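Local coordinates for protein agglutinin (Narcissus pseudonarcissus, PDB 3DZW) that binds mannose-containing glycans, here alpha-1,3-linked mannobiose, as a daffodil lectin of the monocot mannose-binding family, at residues A[4-12]-A[51-62]; A[75-85]-A[94-102]. All coordinates share one frame; numbering follows the deposited sequence. Where two conformers were deposited one is given.

Interaction 1. Residues A[4-12]-A[51-62]; sequences LYSGETLSP and RCHLSMQSDGNL. With MAN (alpha-D-mannopyranose), chain E; MAN (alpha-D-mannopyranose), chain B.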
loop_
_atom_site.group_PDB
_atom_site.type_symbol
_atom_site.label_atom_id
_atom_site.label_comp_id
_atom_site.label_asym_id
_atom_site.label_seq_id
_atom_site.Cartn_x
_atom_site.Cartn_y
_atom_site.Cartn_z
ATOM N N LEU A 4 -10.969 -0.440 -9.017
ATOM C CA LEU A 4 -11.889 0.559 -9.494
ATOM C C LEU A 4 -13.273 -0.083 -9.255
ATOM O O LEU A 4 -13.639 -1.065 -9.924
ATOM C CB LEU A 4 -11.680 0.908 -10.964
ATOM C CG LEU A 4 -12.602 2.033 -11.517
ATOM C CD1 LEU A 4 -12.330 3.349 -10.804
ATOM C CD2 LEU A 4 -12.453 2.205 -13.023
ATOM N N TYR A 5 -14.011 0.444 -8.272
ATOM C CA TYR A 5 -15.340 -0.102 -7.901
ATOM C C TYR A 5 -16.440 0.361 -8.827
ATOM O O TYR A 5 -16.341 1.437 -9.425
ATOM C CB TYR A 5 -15.692 0.283 -6.448
ATOM C CG TYR A 5 -14.797 -0.348 -5.392
ATOM C CD1 TYR A 5 -13.624 0.271 -4.980
ATOM C CD2 TYR A 5 -15.143 -1.562 -4.797
ATOM C CE1 TYR A 5 -12.799 -0.317 -3.997
ATOM C CE2 TYR A 5 -14.325 -2.156 -3.821
ATOM C CZ TYR A 5 -13.166 -1.528 -3.427
ATOM O OH TYR A 5 -12.368 -2.111 -2.467
ATOM N N SER A 6 -17.502 -0.459 -8.969
ATOM C CA SER A 6 -18.637 -0.070 -9.820
ATOM C C SER A 6 -19.233 1.215 -9.255
ATOM O O SER A 6 -19.410 1.350 -8.023
ATOM C CB SER A 6 -19.692 -1.200 -9.955
ATOM O OG SER A 6 -20.178 -1.644 -8.700
ATOM N N GLY A 7 -19.513 2.170 -10.151
ATOM C CA GLY A 7 -20.036 3.481 -9.763
ATOM C C GLY A 7 -18.912 4.541 -9.682
ATOM O O GLY A 7 -19.184 5.722 -9.429
ATOM N N GLU A 8 -17.649 4.105 -9.891
ATOM C CA GLU A 8 -16.465 5.013 -9.859
ATOM C C GLU A 8 -15.878 5.215 -11.243
ATOM O O GLU A 8 -16.107 4.400 -12.160
ATOM C CB GLU A 8 -15.367 4.478 -8.930
ATOM C CG GLU A 8 -15.762 4.365 -7.448
ATOM C CD GLU A 8 -14.597 3.890 -6.554
ATOM O OE1 GLU A 8 -13.673 3.201 -7.065
ATOM O OE2 GLU A 8 -14.617 4.194 -5.339
ATOM N N THR A 9 -15.098 6.286 -11.391
ATOM C CA THR A 9 -14.464 6.618 -12.655
ATOM C C THR A 9 -13.029 7.089 -12.483
ATOM O O THR A 9 -12.637 7.548 -11.404
ATOM C CB THR A 9 -15.202 7.766 -13.375
ATOM O OG1 THR A 9 -15.145 8.955 -12.562
ATOM C CG2 THR A 9 -16.667 7.405 -13.663
ATOM N N LEU A 10 -12.245 6.963 -13.559
ATOM C CA LEU A 10 -10.889 7.456 -13.588
ATOM C C LEU A 10 -10.884 8.652 -14.523
ATOM O O LEU A 10 -11.212 8.518 -15.710
ATOM C CB LEU A 10 -9.875 6.402 -14.081
ATOM C CG LEU A 10 -9.594 5.160 -13.228
ATOM C CD1 LEU A 10 -8.571 4.278 -13.920
ATOM C CD2 LEU A 10 -9.108 5.532 -11.824
ATOM N N SER A 11 -10.548 9.830 -13.983
ATOM C CA SER A 11 -10.468 11.055 -14.765
ATOM C C SER A 11 -9.164 11.055 -15.546
ATOM O O SER A 11 -8.286 10.226 -15.276
ATOM C CB SER A 11 -10.538 12.281 -13.846
ATOM O OG SER A 11 -11.714 12.275 -13.065
ATOM N N PRO A 12 -9.017 11.978 -16.542
ATOM C CA PRO A 12 -7.762 12.014 -17.303
ATOM C C PRO A 12 -6.519 12.078 -16.401
ATOM O O PRO A 12 -6.449 12.916 -15.470
ATOM C CB PRO A 12 -7.894 13.296 -18.140
ATOM C CG PRO A 12 -9.350 13.485 -18.304
ATOM C CD PRO A 12 -9.982 12.986 -17.035
ATOM N N ARG A 51 -8.716 14.147 -23.348
ATOM C CA ARG A 51 -9.356 14.059 -21.993
ATOM C C ARG A 51 -10.622 13.139 -21.885
ATOM O O ARG A 51 -11.740 13.615 -21.633
ATOM C CB ARG A 51 -9.683 15.468 -21.450
ATOM C CG ARG A 51 -8.450 16.346 -21.241
ATOM C CD ARG A 51 -8.801 17.668 -20.556
ATOM N NE ARG A 51 -9.407 17.458 -19.225
ATOM C CZ ARG A 51 -8.721 17.261 -18.082
ATOM N NH1 ARG A 51 -9.382 17.085 -16.940
ATOM N NH2 ARG A 51 -7.380 17.232 -18.073
ATOM N N CYS A 52 -10.410 11.841 -22.068
ATOM C CA CYS A 52 -11.459 10.849 -21.946
ATOM C C CYS A 52 -11.465 10.341 -20.512
ATOM O O CYS A 52 -10.504 10.575 -19.778
ATOM C CB CYS A 52 -11.210 9.686 -22.893
ATOM S SG CYS A 52 -11.305 10.078 -24.677
ATOM N N HIS A 53 -12.545 9.654 -20.097
ATOM C CA HIS A 53 -12.605 9.079 -18.735
ATOM C C HIS A 53 -13.042 7.610 -18.797
ATOM O O HIS A 53 -13.721 7.195 -19.741
ATOM C CB HIS A 53 -13.525 9.892 -17.791
ATOM C CG HIS A 53 -14.993 9.748 -18.078
ATOM N ND1 HIS A 53 -15.666 10.565 -18.957
ATOM C CD2 HIS A 53 -15.921 8.894 -17.574
ATOM C CE1 HIS A 53 -16.942 10.219 -18.992
ATOM N NE2 HIS A 53 -17.121 9.205 -18.163
ATOM N N LEU A 54 -12.622 6.830 -17.791
ATOM C CA LEU A 54 -12.952 5.403 -17.692
ATOM C C LEU A 54 -14.006 5.188 -16.635
ATOM O O LEU A 54 -13.890 5.719 -15.532
ATOM C CB LEU A 54 -11.704 4.600 -17.333
ATOM C CG LEU A 54 -11.864 3.088 -17.156
ATOM C CD1 LEU A 54 -12.296 2.434 -18.457
ATOM C CD2 LEU A 54 -10.565 2.468 -16.648
ATOM N N SER A 55 -15.029 4.389 -16.953
ATOM C CA SER A 55 -16.113 4.118 -16.006
ATOM C C SER A 55 -16.434 2.627 -15.810
ATOM O O SER A 55 -16.720 1.909 -16.775
ATOM C CB SER A 55 -17.394 4.837 -16.463
ATOM O OG SER A 55 -18.473 4.564 -15.575
ATOM N N MET A 56 -16.354 2.171 -14.548
ATOM C CA MET A 56 -16.731 0.814 -14.178
ATOM C C MET A 56 -18.187 0.978 -13.788
ATOM O O MET A 56 -18.499 1.520 -12.715
ATOM C CB MET A 56 -15.882 0.299 -13.036
ATOM C CG MET A 56 -16.211 -1.130 -12.497
ATOM S SD MET A 56 -15.951 -2.533 -13.630
ATOM C CE MET A 56 -17.372 -2.422 -14.704
ATOM N N GLN A 57 -19.087 0.536 -14.665
ATOM C CA GLN A 57 -20.549 0.717 -14.465
ATOM C C GLN A 57 -21.248 -0.345 -13.601
ATOM O O GLN A 57 -20.747 -1.475 -13.436
ATOM C CB GLN A 57 -21.226 0.805 -15.839
ATOM C CG GLN A 57 -20.703 1.974 -16.671
ATOM C CD GLN A 57 -21.372 2.120 -18.021
ATOM O OE1 GLN A 57 -21.229 3.151 -18.673
ATOM N NE2 GLN A 57 -22.110 1.093 -18.449
ATOM N N SER A 58 -22.416 0.031 -13.063
ATOM C CA SER A 58 -23.215 -0.857 -12.209
ATOM C C SER A 58 -23.856 -2.020 -12.994
ATOM O O SER A 58 -24.381 -2.957 -12.391
ATOM C CB SER A 58 -24.296 -0.059 -11.467
ATOM O OG SER A 58 -25.158 0.610 -12.371
ATOM N N ASP A 59 -23.819 -1.948 -14.337
ATOM C CA ASP A 59 -24.365 -3.018 -15.181
ATOM C C ASP A 59 -23.243 -4.058 -15.508
ATOM O O ASP A 59 -23.489 -5.056 -16.177
ATOM C CB ASP A 59 -25.069 -2.473 -16.474
ATOM C CG ASP A 59 -24.095 -1.793 -17.474
ATOM O OD1 ASP A 59 -22.928 -1.536 -17.130
ATOM O OD2 ASP A 59 -24.539 -1.518 -18.626
ATOM N N GLY A 60 -22.009 -3.791 -15.015
ATOM C CA GLY A 60 -20.862 -4.694 -15.209
ATOM C C GLY A 60 -19.966 -4.384 -16.404
ATOM O O GLY A 60 -18.969 -5.076 -16.626
ATOM N N ASN A 61 -20.298 -3.332 -17.157
ATOM C CA ASN A 61 -19.545 -2.964 -18.333
ATOM C C ASN A 61 -18.453 -1.928 -17.991
ATOM O O ASN A 61 -18.711 -0.978 -17.244
ATOM C CB ASN A 61 -20.514 -2.417 -19.404
ATOM C CG ASN A 61 -19.981 -2.574 -20.866
ATOM O OD1 ASN A 61 -18.985 -3.260 -21.124
ATOM N ND2 ASN A 61 -20.695 -1.969 -21.813
ATOM N N LEU A 62 -17.229 -2.142 -18.513
ATOM C CA LEU A 62 -16.091 -1.212 -18.316
ATOM C C LEU A 62 -16.020 -0.407 -19.587
ATOM O O LEU A 62 -15.781 -0.970 -20.643
ATOM C CB LEU A 62 -14.797 -1.971 -18.060
ATOM C CG LEU A 62 -13.516 -1.157 -17.781
ATOM C CD1 LEU A 62 -13.653 -0.327 -16.513
ATOM C CD2 LEU A 62 -12.305 -2.081 -17.684
HETATM C C1 MAN E . -23.864 -1.108 -22.896
HETATM C C2 MAN E . -24.203 -0.122 -21.684
HETATM C C3 MAN E . -24.000 1.342 -22.017
HETATM C C4 MAN E . -22.660 1.557 -22.719
HETATM C C5 MAN E . -22.531 0.700 -23.993
HETATM C C6 MAN E . -21.164 0.864 -24.629
HETATM O O1 MAN E . -25.019 -1.781 -23.609
HETATM O O2 MAN E . -23.381 -0.477 -20.610
HETATM O O3 MAN E . -24.029 2.096 -20.821
HETATM O O4 MAN E . -22.508 2.922 -23.061
HETATM O O5 MAN E . -22.687 -0.690 -23.739
HETATM O O6 MAN E . -21.020 -0.078 -25.684
HETATM C C1 MAN B . -25.177 2.954 -20.757
HETATM C C2 MAN B . -25.012 3.886 -19.561
HETATM C C3 MAN B . -25.230 3.129 -18.245
HETATM C C4 MAN B . -26.531 2.358 -18.289
HETATM C C5 MAN B . -26.562 1.467 -19.510
HETATM C C6 MAN B . -27.885 0.698 -19.595
HETATM O O2 MAN B . -25.928 4.955 -19.682
HETATM O O3 MAN B . -25.255 4.025 -17.155
HETATM O O4 MAN B . -26.639 1.567 -17.129
HETATM O O5 MAN B . -26.406 2.256 -20.674
HETATM O O6 MAN B . -27.922 -0.068 -20.780
HETATM O O HOH W 1 -19.255 4.740 -12.921
#

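Interaction 2. Residues A[75-85]-A[94-102]; sequences SNTGGENGNYV and VVIYGTARW. With MAN (alpha-D-mannopyranose), chain C; MAN (alpha-D-mannopyranose), chain D; MAN (alpha-D-mannopyranose), chain F.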
loop_
_atom_site.group_PDB
_atom_site.type_symbol
_atom_site.label_atom_id
_atom_site.label_comp_id
_atom_site.label_asym_id
_atom_site.label_seq_id
_atom_site.Cartn_x
_atom_site.Cartn_y
_atom_site.Cartn_z
ATOM N N SER A 75 -15.703 -3.232 -22.613
ATOM C CA SER A 75 -15.405 -4.644 -22.383
ATOM C C SER A 75 -16.540 -5.569 -22.885
ATOM O O SER A 75 -16.351 -6.802 -22.999
ATOM C CB SER A 75 -15.123 -4.897 -20.885
ATOM O OG SER A 75 -16.223 -4.501 -20.068
ATOM N N ASN A 76 -17.707 -4.975 -23.195
ATOM C CA ASN A 76 -18.882 -5.719 -23.675
ATOM C C ASN A 76 -19.371 -6.747 -22.637
ATOM O O ASN A 76 -19.740 -7.878 -22.988
ATOM C CB ASN A 76 -18.602 -6.402 -25.043
ATOM C CG ASN A 76 -18.258 -5.401 -26.155
ATOM O OD1 ASN A 76 -18.801 -4.283 -26.209
ATOM N ND2 ASN A 76 -17.379 -5.811 -27.059
ATOM N N THR A 77 -19.371 -6.338 -21.359
ATOM C CA THR A 77 -19.802 -7.207 -20.250
ATOM C C THR A 77 -21.003 -6.625 -19.480
ATOM O O THR A 77 -21.175 -6.892 -18.277
ATOM C CB THR A 77 -18.626 -7.491 -19.267
ATOM O OG1 THR A 77 -18.078 -6.250 -18.788
ATOM C CG2 THR A 77 -17.544 -8.278 -19.956
ATOM N N GLY A 78 -21.833 -5.839 -20.175
ATOM C CA GLY A 78 -23.021 -5.243 -19.568
ATOM C C GLY A 78 -24.078 -6.313 -19.363
ATOM O O GLY A 78 -24.301 -7.147 -20.239
ATOM N N GLY A 79 -24.722 -6.299 -18.201
ATOM C CA GLY A 79 -25.744 -7.287 -17.888
ATOM C C GLY A 79 -26.611 -6.889 -16.715
ATOM O O GLY A 79 -27.154 -5.785 -16.685
ATOM N N GLU A 80 -26.743 -7.797 -15.746
ATOM C CA GLU A 80 -27.568 -7.551 -14.568
ATOM C C GLU A 80 -27.005 -6.436 -13.690
ATOM O O GLU A 80 -25.779 -6.319 -13.519
ATOM C CB GLU A 80 -27.737 -8.849 -13.730
ATOM C CG GLU A 80 -26.417 -9.438 -13.141
ATOM C CD GLU A 80 -26.649 -10.699 -12.293
ATOM O OE1 GLU A 80 -27.821 -11.105 -12.124
ATOM O OE2 GLU A 80 -25.656 -11.275 -11.795
ATOM N N ASN A 81 -27.904 -5.617 -13.144
ATOM C CA ASN A 81 -27.526 -4.542 -12.270
ATOM C C ASN A 81 -27.011 -5.124 -10.973
ATOM O O ASN A 81 -27.599 -6.066 -10.442
ATOM C CB ASN A 81 -28.717 -3.640 -11.985
ATOM C CG ASN A 81 -28.356 -2.443 -11.108
ATOM O OD1 ASN A 81 -29.102 -2.080 -10.205
ATOM N ND2 ASN A 81 -27.201 -1.854 -11.357
ATOM N N GLY A 82 -25.912 -4.576 -10.456
ATOM C CA GLY A 82 -25.334 -5.070 -9.209
ATOM C C GLY A 82 -24.027 -4.385 -8.842
ATOM O O GLY A 82 -23.788 -3.239 -9.229
ATOM N N ASN A 83 -23.189 -5.097 -8.082
ATOM C CA ASN A 83 -21.891 -4.588 -7.629
ATOM C C ASN A 83 -20.754 -5.374 -8.254
ATOM O O ASN A 83 -20.722 -6.608 -8.170
ATOM C CB ASN A 83 -21.817 -4.642 -6.101
ATOM C CG ASN A 83 -22.829 -3.686 -5.424
ATOM O OD1 ASN A 83 -22.741 -2.469 -5.565
ATOM N ND2 ASN A 83 -23.748 -4.248 -4.663
ATOM N N TYR A 84 -19.814 -4.651 -8.881
ATOM C CA TYR A 84 -18.670 -5.245 -9.570
ATOM C C TYR A 84 -17.373 -4.556 -9.195
ATOM O O TYR A 84 -17.387 -3.474 -8.614
ATOM C CB TYR A 84 -18.841 -5.115 -11.084
ATOM C CG TYR A 84 -20.083 -5.763 -11.674
ATOM C CD1 TYR A 84 -21.315 -5.112 -11.650
ATOM C CD2 TYR A 84 -20.013 -7.000 -12.309
ATOM C CE1 TYR A 84 -22.462 -5.706 -12.211
ATOM C CE2 TYR A 84 -21.157 -7.594 -12.872
ATOM C CZ TYR A 84 -22.365 -6.936 -12.817
ATOM O OH TYR A 84 -23.490 -7.517 -13.375
ATOM N N VAL A 85 -16.242 -5.191 -9.549
ATOM C CA VAL A 85 -14.911 -4.624 -9.311
ATOM C C VAL A 85 -13.964 -4.885 -10.486
ATOM O O VAL A 85 -14.001 -5.947 -11.083
ATOM C CB VAL A 85 -14.217 -5.174 -8.002
ATOM C CG1 VAL A 85 -14.944 -4.687 -6.744
ATOM C CG2 VAL A 85 -14.093 -6.709 -8.027
ATOM N N VAL A 94 -5.486 -7.708 -15.434
ATOM C CA VAL A 94 -6.523 -6.716 -15.105
ATOM C C VAL A 94 -7.830 -7.487 -15.347
ATOM O O VAL A 94 -8.104 -7.910 -16.482
ATOM C CB VAL A 94 -6.437 -5.467 -15.944
ATOM C CG1 VAL A 94 -7.588 -4.527 -15.616
ATOM C CG2 VAL A 94 -5.086 -4.760 -15.723
ATOM N N VAL A 95 -8.623 -7.678 -14.276
ATOM C CA VAL A 95 -9.837 -8.499 -14.335
ATOM C C VAL A 95 -11.108 -7.881 -13.729
ATOM O O VAL A 95 -11.055 -7.225 -12.693
ATOM C CB VAL A 95 -9.581 -9.849 -13.569
ATOM C CG1 VAL A 95 -10.729 -10.829 -13.769
ATOM C CG2 VAL A 95 -8.277 -10.484 -14.006
ATOM N N ILE A 96 -12.253 -8.121 -14.389
ATOM C CA ILE A 96 -13.555 -7.674 -13.894
ATOM C C ILE A 96 -14.253 -8.856 -13.217
ATOM O O ILE A 96 -14.411 -9.931 -13.842
ATOM C CB ILE A 96 -14.471 -7.172 -15.002
ATOM C CG1 ILE A 96 -13.904 -5.915 -15.651
ATOM C CG2 ILE A 96 -15.865 -6.865 -14.438
ATOM C CD1 ILE A 96 -14.711 -5.435 -16.843
ATOM N N TYR A 97 -14.662 -8.674 -11.949
ATOM C CA TYR A 97 -15.382 -9.714 -11.180
ATOM C C TYR A 97 -16.741 -9.208 -10.723
ATOM O O TYR A 97 -16.898 -8.028 -10.429
ATOM C CB TYR A 97 -14.620 -10.124 -9.928
ATOM C CG TYR A 97 -13.271 -10.785 -10.109
ATOM C CD1 TYR A 97 -12.100 -10.032 -10.099
ATOM C CD2 TYR A 97 -13.161 -12.171 -10.226
ATOM C CE1 TYR A 97 -10.849 -10.634 -10.240
ATOM C CE2 TYR A 97 -11.916 -12.786 -10.364
ATOM C CZ TYR A 97 -10.763 -12.013 -10.369
ATOM O OH TYR A 97 -9.523 -12.626 -10.504
ATOM N N GLY A 98 -17.723 -10.110 -10.632
ATOM C CA GLY A 98 -19.067 -9.742 -10.154
ATOM C C GLY A 98 -20.128 -10.746 -10.612
ATOM O O GLY A 98 -19.841 -11.577 -11.450
ATOM N N THR A 99 -21.350 -10.663 -10.068
ATOM C CA THR A 99 -21.722 -9.656 -9.063
ATOM C C THR A 99 -21.327 -10.120 -7.633
ATOM O O THR A 99 -20.670 -11.157 -7.471
ATOM C CB THR A 99 -23.231 -9.331 -9.129
ATOM O OG1 THR A 99 -23.527 -8.221 -8.276
ATOM C CG2 THR A 99 -24.071 -10.544 -8.717
ATOM N N ALA A 100 -21.718 -9.346 -6.610
ATOM C CA ALA A 100 -21.402 -9.692 -5.199
ATOM C C ALA A 100 -22.222 -10.920 -4.769
ATOM O O ALA A 100 -23.445 -10.930 -4.910
ATOM C CB ALA A 100 -21.667 -8.527 -4.289
ATOM N N ARG A 101 -21.535 -11.936 -4.243
ATOM C CA ARG A 101 -22.178 -13.194 -3.819
ATOM C C ARG A 101 -22.484 -13.240 -2.314
ATOM O O ARG A 101 -23.458 -13.878 -1.889
ATOM C CB ARG A 101 -21.283 -14.371 -4.194
ATOM C CG ARG A 101 -20.859 -14.365 -5.659
ATOM C CD ARG A 101 -19.950 -15.504 -5.993
ATOM N NE ARG A 101 -20.624 -16.806 -5.919
ATOM C CZ ARG A 101 -21.317 -17.372 -6.926
ATOM N NH1 ARG A 101 -21.883 -18.562 -6.746
ATOM N NH2 ARG A 101 -21.454 -16.753 -8.115
ATOM N N TRP A 102 -21.649 -12.566 -1.516
ATOM C CA TRP A 102 -21.797 -12.534 -0.068
ATOM C C TRP A 102 -21.035 -11.358 0.497
ATOM O O TRP A 102 -20.098 -10.885 -0.120
ATOM C CB TRP A 102 -21.270 -13.859 0.527
ATOM C CG TRP A 102 -21.154 -13.897 2.043
ATOM C CD1 TRP A 102 -22.101 -14.307 2.926
ATOM C CD2 TRP A 102 -20.011 -13.514 2.829
ATOM N NE1 TRP A 102 -21.628 -14.202 4.213
ATOM C CE2 TRP A 102 -20.348 -13.716 4.179
ATOM C CE3 TRP A 102 -18.742 -13.017 2.517
ATOM C CZ2 TRP A 102 -19.456 -13.440 5.227
ATOM C CZ3 TRP A 102 -17.851 -12.741 3.562
ATOM C CH2 TRP A 102 -18.217 -12.954 4.895
HETATM C C1 MAN C . -22.276 -2.167 -0.341
HETATM C C2 MAN C . -20.860 -1.822 -0.780
HETATM C C3 MAN C . -20.507 -2.559 -2.074
HETATM C C4 MAN C . -20.737 -4.049 -1.905
HETATM C C5 MAN C . -22.154 -4.318 -1.381
HETATM C C6 MAN C . -22.375 -5.799 -1.103
HETATM O O2 MAN C . -19.942 -2.156 0.257
HETATM O O3 MAN C . -19.157 -2.320 -2.435
HETATM O O4 MAN C . -20.527 -4.708 -3.153
HETATM O O5 MAN C . -22.396 -3.568 -0.180
HETATM O O6 MAN C . -23.723 -6.018 -0.710
HETATM C C1 MAN D . -5.815 -15.957 -14.582
HETATM C C2 MAN D . -5.575 -15.234 -13.264
HETATM C C3 MAN D . -6.882 -15.112 -12.477
HETATM C C4 MAN D . -7.949 -14.460 -13.335
HETATM C C5 MAN D . -8.078 -15.187 -14.680
HETATM C C6 MAN D . -9.068 -14.487 -15.601
HETATM O O2 MAN D . -5.018 -13.948 -13.517
HETATM O O3 MAN D . -6.687 -14.354 -11.295
HETATM O O4 MAN D . -9.193 -14.467 -12.636
HETATM O O5 MAN D . -6.799 -15.268 -15.330
HETATM O O6 MAN D . -9.228 -15.241 -16.796
HETATM C C1 MAN F . -27.009 -2.259 -1.366
HETATM C C2 MAN F . -25.465 -2.482 -1.701
HETATM C C3 MAN F . -24.555 -1.639 -0.790
HETATM C C4 MAN F . -25.087 -0.208 -0.670
HETATM C C5 MAN F . -26.496 -0.176 -0.071
HETATM C C6 MAN F . -27.000 1.258 0.088
HETATM O O1 MAN F . -27.739 -3.436 -0.744
HETATM O O2 MAN F . -25.226 -2.173 -3.040
HETATM O O3 MAN F . -23.217 -1.619 -1.290
HETATM O O4 MAN F . -24.229 0.546 0.143
HETATM O O5 MAN F . -27.419 -0.865 -0.896
HETATM O O6 MAN F . -27.216 1.819 -1.191
#

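Interaction 1. Residues A[4-12]-A[51-62]
Arg51 lays one face of its guanidinium against Pro12, whose CG sits 3.8 Å above the plane and over its centre; the chain bends at chi3 (60°) to fold the group back onto the ring. Pro12 CG also touches the carbonyl O of Cys52, which is disulfide-bonded to Cys29. From His53 on, the segment runs antiparallel to strand 8-10, the short axes meeting at 155°. Leu54 pairs with Leu10 through two nearly straight backbone bonds, Leu10 N to Leu54 O (2.9 Å) and Leu54 N to Leu10 O. On the buried side the two leucines lie side by side, Leu54 CD2 touching Leu10 CD1 at 3.8 Å and also meeting Leu4 CD2. Ser55 faces the other way beside Thr9 CG2, and its OG shares a water with Glu8 O. Met56 O takes the N-H of Gly7, inside the type II turn from Tyr5 to Glu8, at 2.8 Å. With CG anti to its own backbone N (chi1 178°), Met56 slides that methylene to 3.6 Å from Leu4 O. The type I turn Gln57-Gly60 carries Gln57 and Asp59 of a mannose site, and Asn61 follows directly. Asp59 OD1 receives Gln57 NE2 (3.1 Å) and, as an Asx turn, Asn61 N from opposite faces of its carboxylate, while Asp59 OD2 accepts from O2 of the chain E mannose at 2.5 Å. Gln57 NE2 also donates to O3 of that mannose (3.2 Å), and Tyr65 OH bonds both Gln57 OE1 and the sugar. Strand pairing thus rests mainly on apolar packing and backbone bonds, whereas Asp59 orients Gln57 and Asn61, aided by Tyr65 and Thr77.

Interaction 2. Residues A[75-85]-A[94-102]
The beta hairpin of strands 84-88 and 94-103 ends in a mannose site, and this contact covers its open end, where Val85 and Tyr97 form a hydrogen-bonded antiparallel pair. Val85 N reaches Tyr97 O at 3.0 Å, and Tyr97 N returns to Val85 O with an N-H...O angle of 166°. Beside these bonds Val85 CG2 meets Tyr97 CB at 3.9 Å. The Tyr97 ring has Val95 CG1 over one face, offset toward the rim, and Tyr97 OH accepts from O4 of the chain D mannose (2.8 Å) while also bonded to Gln89. In this beta-prism II lectin, strand 94-103 also pairs antiparallel with its counterpart in the second subunit, carrying the sheet across the interface. Farther along, Gly98 brings its CA to 3.6 Å from Tyr84 CD2, packing against that side of the ring. Tyr84 OH is tied to Glu80 O at 2.6 Å, which holds the hydroxyl end. A cis peptide precedes Thr99; in one of its two conformers Thr99 OG1, anti to the backbone N (chi1 -172°), accepts Asn83 N at 3.1 Å. Thr99 CG2 then lies 3.5 Å from Glu80 OE2, the two side chains crossing at about a right angle. Asn83 ND2 donates to O2 of the chain F mannose (3.0 Å), and Ile96 CD1 rests against Ser75 OG, whose hydroxyl donates to Thr77 OG1, itself also bonded to Gly60 O.

Overall arrangement
Interaction 1 lies nearer the centre of the chain, about 6 Å centre to centre against about 12 Å for interaction 2, and its leucines and Met56 pack inward. Both reach the second subunit, but 75-85 with 94-102 does so far more, through its strand ladder. The two meet at strands 3-5 and 84-88, neighbours in one sheet, and at the turn 57-60: Gly60 O lies 2.6 Å from Thr77 OG1 and Asp59 O lies 2.7 Å from Gly79 N, both probable hydrogen bonds. Interaction 1 holds three residues of one sugar pocket, at and just after one turn, while interaction 2 supplies Tyr97 to a different pocket from a strand that also builds the interface.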